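PDB 3G6S: putative endonuclease/exonuclease/phosphatase family protein from Bacteroides vulgatus ATCC 8482, which probably acts as a nuclease or related phosphoesterase of the endonuclease/exonuclease/phosphatase family. Local coordinates for residues A[190-203]-A[225-237]. Sequence-based numbering, arbitrary orientation.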
ATOM      1  N   PHE A 190      -3.142 -10.868 -17.293  1.00 38.43           N
ATOM      2  CA  PHE A 190      -3.949 -10.843 -16.075  1.00 31.98           C
ATOM      3  C   PHE A 190      -4.198  -9.346 -15.879  1.00 35.36           C
ATOM      4  O   PHE A 190      -3.298  -8.602 -15.476  1.00 31.19           O
ATOM      5  CB  PHE A 190      -3.157 -11.439 -14.905  1.00 31.72           C
ATOM      6  CG  PHE A 190      -3.910 -11.471 -13.601  1.00 31.03           C
ATOM      7  CD1 PHE A 190      -3.922 -10.364 -12.760  1.00 32.83           C
ATOM      8  CD2 PHE A 190      -4.610 -12.612 -13.211  1.00 31.53           C
ATOM      9  CE1 PHE A 190      -4.623 -10.392 -11.546  1.00 35.32           C
ATOM     10  CE2 PHE A 190      -5.319 -12.654 -11.997  1.00 21.88           C
ATOM     11  CZ  PHE A 190      -5.326 -11.548 -11.165  1.00 32.66           C
ATOM     12  N   VAL A 191      -5.415  -8.917 -16.215  1.00 32.23           N
ATOM     13  CA  VAL A 191      -5.821  -7.517 -16.140  1.00 26.89           C
ATOM     14  C   VAL A 191      -5.840  -6.922 -14.740  1.00 37.43           C
ATOM     15  O   VAL A 191      -6.342  -7.526 -13.788  1.00 34.75           O
ATOM     16  CB  VAL A 191      -7.225  -7.299 -16.771  1.00 32.02           C
ATOM     17  CG1 VAL A 191      -7.611  -5.823 -16.699  1.00 29.27           C
ATOM     18  CG2 VAL A 191      -7.225  -7.764 -18.223  1.00 24.34           C
HETATM   19  N   MSE A 192      -5.284  -5.719 -14.642  1.00 39.41           N
HETATM   20  CA  MSE A 192      -5.204  -4.960 -13.400  1.00 34.68           C
HETATM   21  C   MSE A 192      -5.490  -3.520 -13.773  1.00 29.43           C
HETATM   22  O   MSE A 192      -4.761  -2.919 -14.560  1.00 35.38           O
HETATM   23  CB  MSE A 192      -3.804  -5.074 -12.807  1.00 41.38           C
HETATM   24  CG  MSE A 192      -3.466  -6.468 -12.336  1.00 55.85           C
HETATM   25 SE   MSE A 192      -3.621  -6.630 -10.420  1.00 83.67          SE
HETATM   26  CE  MSE A 192      -1.744  -6.846 -10.044  1.00 58.27           C
ATOM     27  N   LYS A 193      -6.559  -2.969 -13.221  1.00 33.53           N
ATOM     28  CA  LYS A 193      -6.942  -1.595 -13.518  1.00 32.78           C
ATOM     29  C   LYS A 193      -6.327  -0.619 -12.510  1.00 31.35           C
ATOM     30  O   LYS A 193      -6.100  -0.958 -11.350  1.00 34.66           O
ATOM     31  CB  LYS A 193      -8.468  -1.468 -13.475  1.00 27.18           C
ATOM     32  CG  LYS A 193      -9.221  -2.473 -14.333  1.00 23.23           C
ATOM     33  CD  LYS A 193      -9.124  -2.169 -15.828  1.00 32.64           C
ATOM     34  CE  LYS A 193     -10.052  -3.097 -16.618  1.00 42.27           C
ATOM     35  NZ  LYS A 193     -10.151  -2.773 -18.073  1.00 49.23           N
ATOM     36  N   ASP A 194      -6.040   0.591 -12.963  1.00 28.93           N
ATOM     37  CA  ASP A 194      -5.496   1.608 -12.082  1.00 27.11           C
ATOM     38  C   ASP A 194      -6.734   2.259 -11.466  1.00 25.07           C
ATOM     39  O   ASP A 194      -7.481   2.948 -12.157  1.00 21.81           O
ATOM     40  CB  ASP A 194      -4.704   2.629 -12.896  1.00 24.54           C
ATOM     41  CG  ASP A 194      -4.235   3.804 -12.062  1.00 26.69           C
ATOM     42  OD1 ASP A 194      -4.767   4.005 -10.952  1.00 25.20           O
ATOM     43  OD2 ASP A 194      -3.343   4.532 -12.532  1.00 19.03           O
ATOM     44  N   ALA A 195      -6.967   2.031 -10.176  1.00 26.12           N
ATOM     45  CA  ALA A 195      -8.156   2.585  -9.520  1.00 29.22           C
ATOM     46  C   ALA A 195      -8.330   4.089  -9.723  1.00 30.11           C
ATOM     47  O   ALA A 195      -9.453   4.588  -9.766  1.00 27.98           O
ATOM     48  CB  ALA A 195      -8.130   2.267  -8.022  1.00 24.14           C
ATOM     49  N   TYR A 196      -7.220   4.812  -9.844  1.00 29.68           N
ATOM     50  CA  TYR A 196      -7.286   6.253 -10.020  1.00 27.67           C
ATOM     51  C   TYR A 196      -7.811   6.674 -11.398  1.00 30.83           C
ATOM     52  O   TYR A 196      -8.510   7.683 -11.517  1.00 28.87           O
ATOM     53  CB  TYR A 196      -5.905   6.867  -9.774  1.00 25.26           C
ATOM     54  CG  TYR A 196      -5.934   8.366  -9.635  1.00 25.91           C
ATOM     55  CD1 TYR A 196      -6.643   8.973  -8.599  1.00 33.33           C
ATOM     56  CD2 TYR A 196      -5.273   9.185 -10.544  1.00 25.96           C
ATOM     57  CE1 TYR A 196      -6.701  10.359  -8.474  1.00 27.45           C
ATOM     58  CE2 TYR A 196      -5.324  10.574 -10.418  1.00 33.94           C
ATOM     59  CZ  TYR A 196      -6.042  11.152  -9.380  1.00 23.89           C
ATOM     60  OH  TYR A 196      -6.102  12.524  -9.257  1.00 29.93           O
ATOM     61  N   LYS A 197      -7.471   5.905 -12.433  1.00 23.76           N
ATOM     62  CA  LYS A 197      -7.907   6.187 -13.802  1.00 22.73           C
ATOM     63  C   LYS A 197      -9.288   5.606 -14.137  1.00 25.26           C
ATOM     64  O   LYS A 197      -9.888   5.989 -15.137  1.00 31.00           O
ATOM     65  CB  LYS A 197      -6.910   5.615 -14.813  1.00 21.50           C
ATOM     66  CG  LYS A 197      -5.849   6.579 -15.327  1.00 31.13           C
ATOM     67  CD  LYS A 197      -4.557   6.499 -14.534  1.00 35.93           C
ATOM     68  CE  LYS A 197      -3.426   7.229 -15.253  1.00 24.39           C
ATOM     69  NZ  LYS A 197      -3.194   6.641 -16.606  1.00 36.97           N
ATOM     70  N   THR A 198      -9.795   4.678 -13.328  1.00 26.25           N
ATOM     71  CA  THR A 198     -11.099   4.076 -13.614  1.00 26.11           C
ATOM     72  C   THR A 198     -12.208   4.481 -12.657  1.00 26.05           C
ATOM     73  O   THR A 198     -13.355   4.080 -12.840  1.00 25.12           O
ATOM     74  CB  THR A 198     -11.027   2.521 -13.626  1.00 25.82           C
ATOM     75  OG1 THR A 198     -10.425   2.051 -12.411  1.00 24.23           O
ATOM     76  CG2 THR A 198     -10.239   2.030 -14.815  1.00 15.36           C
ATOM     77  N   ALA A 199     -11.864   5.261 -11.637  1.00 22.95           N
ATOM     78  CA  ALA A 199     -12.842   5.718 -10.652  1.00 26.58           C
ATOM     79  C   ALA A 199     -13.889   6.611 -11.302  1.00 23.32           C
ATOM     80  O   ALA A 199     -13.568   7.440 -12.153  1.00 21.57           O
ATOM     81  CB  ALA A 199     -12.144   6.483  -9.528  1.00 20.69           C
ATOM     82  N   ALA A 200     -15.140   6.441 -10.893  1.00 21.63           N
ATOM     83  CA  ALA A 200     -16.239   7.233 -11.428  1.00 23.91           C
ATOM     84  C   ALA A 200     -16.159   8.672 -10.927  1.00 23.30           C
ATOM     85  O   ALA A 200     -16.668   9.591 -11.565  1.00 20.64           O
ATOM     86  CB  ALA A 200     -17.566   6.611 -11.013  1.00 18.32           C
ATOM     87  N   ARG A 201     -15.515   8.859  -9.782  1.00 22.58           N
ATOM     88  CA  ARG A 201     -15.380  10.182  -9.186  1.00 26.46           C
ATOM     89  C   ARG A 201     -14.001  10.297  -8.535  1.00 25.65           C
ATOM     90  O   ARG A 201     -13.562   9.389  -7.834  1.00 24.75           O
ATOM     91  CB  ARG A 201     -16.501  10.388  -8.158  1.00 18.93           C
ATOM     92  CG  ARG A 201     -16.426  11.671  -7.376  1.00 25.33           C
ATOM     93  CD  ARG A 201     -17.669  11.857  -6.508  1.00 40.77           C
ATOM     94  NE  ARG A 201     -17.535  13.041  -5.658  1.00 64.31           N
ATOM     95  CZ  ARG A 201     -18.519  13.580  -4.940  1.00 73.64           C
ATOM     96  NH1 ARG A 201     -19.738  13.044  -4.959  1.00 78.50           N
ATOM     97  NH2 ARG A 201     -18.284  14.664  -4.207  1.00 70.20           N
ATOM     98  N   VAL A 202     -13.320  11.408  -8.799  1.00 21.10           N
ATOM     99  CA  VAL A 202     -11.986  11.664  -8.276  1.00 19.35           C
ATOM    100  C   VAL A 202     -11.914  13.034  -7.622  1.00 25.32           C
ATOM    101  O   VAL A 202     -12.292  14.036  -8.232  1.00 34.29           O
ATOM    102  CB  VAL A 202     -10.944  11.611  -9.407  1.00 24.52           C
ATOM    103  CG1 VAL A 202      -9.583  12.053  -8.885  1.00 34.39           C
ATOM    104  CG2 VAL A 202     -10.867  10.215  -9.979  1.00 29.30           C
ATOM    105  N   THR A 203     -11.431  13.083  -6.384  1.00 27.09           N
ATOM    106  CA  THR A 203     -11.316  14.352  -5.672  1.00 25.83           C
ATOM    107  C   THR A 203      -9.946  14.487  -5.011  1.00 27.36           C
ATOM    108  O   THR A 203      -9.276  13.491  -4.739  1.00 28.99           O
ATOM    109  CB  THR A 203     -12.431  14.494  -4.604  1.00 33.29           C
ATOM    110  OG1 THR A 203     -12.321  13.441  -3.635  1.00 34.32           O
ATOM    111  CG2 THR A 203     -13.809  14.416  -5.271  1.00 29.89           C
ATOM    112  N   PHE A 225       0.082   3.846  -6.001  1.00 20.39           N
ATOM    113  CA  PHE A 225      -1.095   3.396  -6.739  1.00 21.79           C
ATOM    114  C   PHE A 225      -1.935   2.332  -6.056  1.00 25.23           C
ATOM    115  O   PHE A 225      -1.485   1.629  -5.147  1.00 22.43           O
ATOM    116  CB  PHE A 225      -0.686   2.831  -8.108  1.00 15.14           C
ATOM    117  CG  PHE A 225       0.141   3.763  -8.937  1.00 18.80           C
ATOM    118  CD1 PHE A 225      -0.441   4.509  -9.962  1.00 22.32           C
ATOM    119  CD2 PHE A 225       1.512   3.885  -8.700  1.00 18.03           C
ATOM    120  CE1 PHE A 225       0.332   5.370 -10.747  1.00 21.74           C
ATOM    121  CE2 PHE A 225       2.300   4.738  -9.470  1.00 23.02           C
ATOM    122  CZ  PHE A 225       1.713   5.484 -10.500  1.00 18.82           C
ATOM    123  N   ILE A 226      -3.172   2.234  -6.527  1.00 17.80           N
ATOM    124  CA  ILE A 226      -4.107   1.228  -6.071  1.00 19.78           C
ATOM    125  C   ILE A 226      -4.556   0.484  -7.332  1.00 25.25           C
ATOM    126  O   ILE A 226      -5.183   1.067  -8.224  1.00 23.64           O
ATOM    127  CB  ILE A 226      -5.341   1.842  -5.381  1.00 17.37           C
ATOM    128  CG1 ILE A 226      -4.912   2.560  -4.105  1.00 20.79           C
ATOM    129  CG2 ILE A 226      -6.355   0.739  -5.046  1.00 15.47           C
ATOM    130  CD1 ILE A 226      -6.066   3.176  -3.307  1.00 14.06           C
ATOM    131  N   PHE A 227      -4.216  -0.796  -7.423  1.00 14.50           N
ATOM    132  CA  PHE A 227      -4.601  -1.586  -8.589  1.00 16.41           C
ATOM    133  C   PHE A 227      -5.658  -2.604  -8.201  1.00 11.36           C
ATOM    134  O   PHE A 227      -5.588  -3.203  -7.128  1.00 13.96           O
ATOM    135  CB  PHE A 227      -3.379  -2.305  -9.165  1.00 16.12           C
ATOM    136  CG  PHE A 227      -2.365  -1.380  -9.770  1.00 21.30           C
ATOM    137  CD1 PHE A 227      -2.625  -0.743 -10.982  1.00 12.17           C
ATOM    138  CD2 PHE A 227      -1.156  -1.133  -9.119  1.00  9.78           C
ATOM    139  CE1 PHE A 227      -1.701   0.127 -11.536  1.00 16.63           C
ATOM    140  CE2 PHE A 227      -0.222  -0.267  -9.660  1.00 13.37           C
ATOM    141  CZ  PHE A 227      -0.494   0.370 -10.878  1.00 23.55           C
ATOM    142  N   VAL A 228      -6.639  -2.801  -9.074  1.00 13.10           N
ATOM    143  CA  VAL A 228      -7.709  -3.755  -8.792  1.00 18.83           C
ATOM    144  C   VAL A 228      -8.064  -4.648  -9.973  1.00 19.45           C
ATOM    145  O   VAL A 228      -7.940  -4.243 -11.124  1.00 21.59           O
ATOM    146  CB  VAL A 228      -9.008  -3.042  -8.358  1.00 19.86           C
ATOM    147  CG1 VAL A 228      -8.741  -2.150  -7.149  1.00 24.15           C
ATOM    148  CG2 VAL A 228      -9.570  -2.239  -9.523  1.00 20.45           C
ATOM    149  N   THR A 229      -8.521  -5.862  -9.681  1.00 19.40           N
ATOM    150  CA  THR A 229      -8.914  -6.788 -10.732  1.00 18.50           C
ATOM    151  C   THR A 229     -10.171  -6.251 -11.428  1.00 23.33           C
ATOM    152  O   THR A 229     -10.970  -5.544 -10.814  1.00 25.56           O
ATOM    153  CB  THR A 229      -9.115  -8.195 -10.154  1.00 20.96           C
ATOM    154  OG1 THR A 229      -9.809  -8.116  -8.902  1.00 22.13           O
ATOM    155  CG2 THR A 229      -7.755  -8.854  -9.927  1.00 13.94           C
ATOM    156  N   PRO A 230     -10.358  -6.578 -12.722  1.00 21.53           N
ATOM    157  CA  PRO A 230     -11.508  -6.109 -13.512  1.00 25.47           C
ATOM    158  C   PRO A 230     -12.927  -6.197 -12.937  1.00 24.39           C
ATOM    159  O   PRO A 230     -13.807  -5.441 -13.350  1.00 29.95           O
ATOM    160  CB  PRO A 230     -11.348  -6.861 -14.837  1.00 17.47           C
ATOM    161  CG  PRO A 230     -10.668  -8.122 -14.438  1.00 21.81           C
ATOM    162  CD  PRO A 230      -9.652  -7.670 -13.418  1.00 23.33           C
ATOM    163  N   GLN A 231     -13.139  -7.093 -11.983  1.00 23.77           N
ATOM    164  CA  GLN A 231     -14.444  -7.293 -11.346  1.00 27.62           C
ATOM    165  C   GLN A 231     -14.807  -6.207 -10.331  1.00 31.79           C
ATOM    166  O   GLN A 231     -15.970  -5.832 -10.205  1.00 28.51           O
ATOM    167  CB  GLN A 231     -14.451  -8.648 -10.645  1.00 30.47           C
ATOM    168  CG  GLN A 231     -13.142  -8.923  -9.915  1.00 29.26           C
ATOM    169  CD  GLN A 231     -12.949 -10.389  -9.611  1.00 51.70           C
ATOM    170  OE1 GLN A 231     -11.830 -10.845  -9.373  1.00 62.31           O
ATOM    171  NE2 GLN A 231     -14.047 -11.139  -9.603  1.00 57.75           N
ATOM    172  N   VAL A 232     -13.824  -5.704  -9.596  1.00 26.76           N
ATOM    173  CA  VAL A 232     -14.130  -4.688  -8.606  1.00 22.74           C
ATOM    174  C   VAL A 232     -14.558  -3.365  -9.231  1.00 23.12           C
ATOM    175  O   VAL A 232     -14.056  -2.960 -10.276  1.00 27.01           O
ATOM    176  CB  VAL A 232     -12.940  -4.495  -7.606  1.00 25.37           C
ATOM    177  CG1 VAL A 232     -11.676  -5.107  -8.165  1.00 22.97           C
ATOM    178  CG2 VAL A 232     -12.733  -3.019  -7.298  1.00 25.95           C
ATOM    179  N   LEU A 233     -15.522  -2.717  -8.586  1.00 21.38           N
ATOM    180  CA  LEU A 233     -16.039  -1.439  -9.042  1.00 17.96           C
ATOM    181  C   LEU A 233     -15.416  -0.300  -8.243  1.00 24.96           C
ATOM    182  O   LEU A 233     -15.525  -0.261  -7.015  1.00 27.95           O
ATOM    183  CB  LEU A 233     -17.549  -1.391  -8.866  1.00 24.53           C
ATOM    184  CG  LEU A 233     -18.145   0.010  -9.094  1.00 31.78           C
ATOM    185  CD1 LEU A 233     -17.962   0.408 -10.563  1.00 26.37           C
ATOM    186  CD2 LEU A 233     -19.623   0.017  -8.726  1.00 20.46           C
ATOM    187  N   VAL A 234     -14.769   0.630  -8.935  1.00 23.96           N
ATOM    188  CA  VAL A 234     -14.148   1.756  -8.260  1.00 20.03           C
ATOM    189  C   VAL A 234     -15.086   2.940  -8.268  1.00 25.04           C
ATOM    190  O   VAL A 234     -15.118   3.696  -9.238  1.00 37.14           O
ATOM    191  CB  VAL A 234     -12.838   2.181  -8.936  1.00 20.44           C
ATOM    192  CG1 VAL A 234     -12.192   3.291  -8.121  1.00 14.36           C
ATOM    193  CG2 VAL A 234     -11.892   0.978  -9.062  1.00 25.21           C
ATOM    194  N   LYS A 235     -15.841   3.101  -7.183  1.00 28.57           N
ATOM    195  CA  LYS A 235     -16.799   4.199  -7.049  1.00 19.65           C
ATOM    196  C   LYS A 235     -16.124   5.569  -7.044  1.00 25.43           C
ATOM    197  O   LYS A 235     -16.541   6.483  -7.767  1.00 18.92           O
ATOM    198  CB  LYS A 235     -17.629   4.024  -5.767  1.00 27.86           C
ATOM    199  CG  LYS A 235     -18.638   2.873  -5.835  1.00 33.53           C
ATOM    200  CD  LYS A 235     -19.273   2.570  -4.481  1.00 39.75           C
ATOM    201  CE  LYS A 235     -18.264   1.941  -3.511  1.00 47.43           C
ATOM    202  NZ  LYS A 235     -18.835   1.705  -2.142  1.00 41.78           N
ATOM    203  N   SER A 236     -15.086   5.715  -6.225  1.00 22.48           N
ATOM    204  CA  SER A 236     -14.376   6.985  -6.155  1.00 25.09           C
ATOM    205  C   SER A 236     -12.979   6.897  -5.565  1.00 22.43           C
ATOM    206  O   SER A 236     -12.629   5.939  -4.882  1.00 30.86           O
ATOM    207  CB  SER A 236     -15.196   8.007  -5.368  1.00 22.06           C
ATOM    208  OG  SER A 236     -15.491   7.541  -4.069  1.00 26.79           O
ATOM    209  N   CYS A 237     -12.190   7.921  -5.857  1.00 24.40           N
ATOM    210  CA  CYS A 237     -10.825   8.025  -5.392  1.00 30.59           C
ATOM    211  C   CYS A 237     -10.552   9.424  -4.879  1.00 32.11           C
ATOM    212  O   CYS A 237     -11.057  10.412  -5.415  1.00 35.59           O
ATOM    213  CB  CYS A 237      -9.852   7.717  -6.528  1.00 37.20           C
ATOM    214  SG  CYS A 237      -9.549   5.968  -6.782  1.00 55.41           S
TER
HETATM  215  O   HOH W   1      -4.115   3.998  -8.447  1.00 28.79           O
HETATM  216  O   HOH W   2     -15.383   2.835 -12.325  1.00 22.15           O
HETATM  217  O   HOH W   3     -13.918  10.755  -3.747  1.00 53.87           O
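K193 and V228 exchange two backbone hydrogen bonds, K193 N to V228 O at 2.8 Å and V228 N to K193 O at 3.0 Å, as an antiparallel pair. A195 N then donates to I226 O at 2.8 Å. Further on the pairing turns parallel: C237 N donates to R201 O, and T203 N to C237 O. Residues 190-203 thus edge both sheets of the DNase I-like alpha/beta sandwich. Strand 193-194 borders one and strand 201-204 the other. Residues 225-237 also pass from one sheet to the other, through a type I turn from T229 to V232. Residues 195-199 pack apolar groups on strand 233-237. A199 CB rests 3.5 Å from V234 CG1 and 3.8 Å from C237 SG. V234 CG1 is anti to its own N (chi1 -176°), which brings it to A195 O and A199 CB. D194 is the N-cap of the short helix; its OD1 accepts from Y196 N at 2.8 Å, from above the carboxylate plane. OD2 lies at the edge of the F225 ring, the carboxylate and ring planes 74° apart, and is hydrogen-bonded to Y182 OH. A leucine in place of D194 would probably leave Y196 N uncapped and Y182 OH without this partner. A water accepts from I226 N and lies 2.6 Å from D194 OD1.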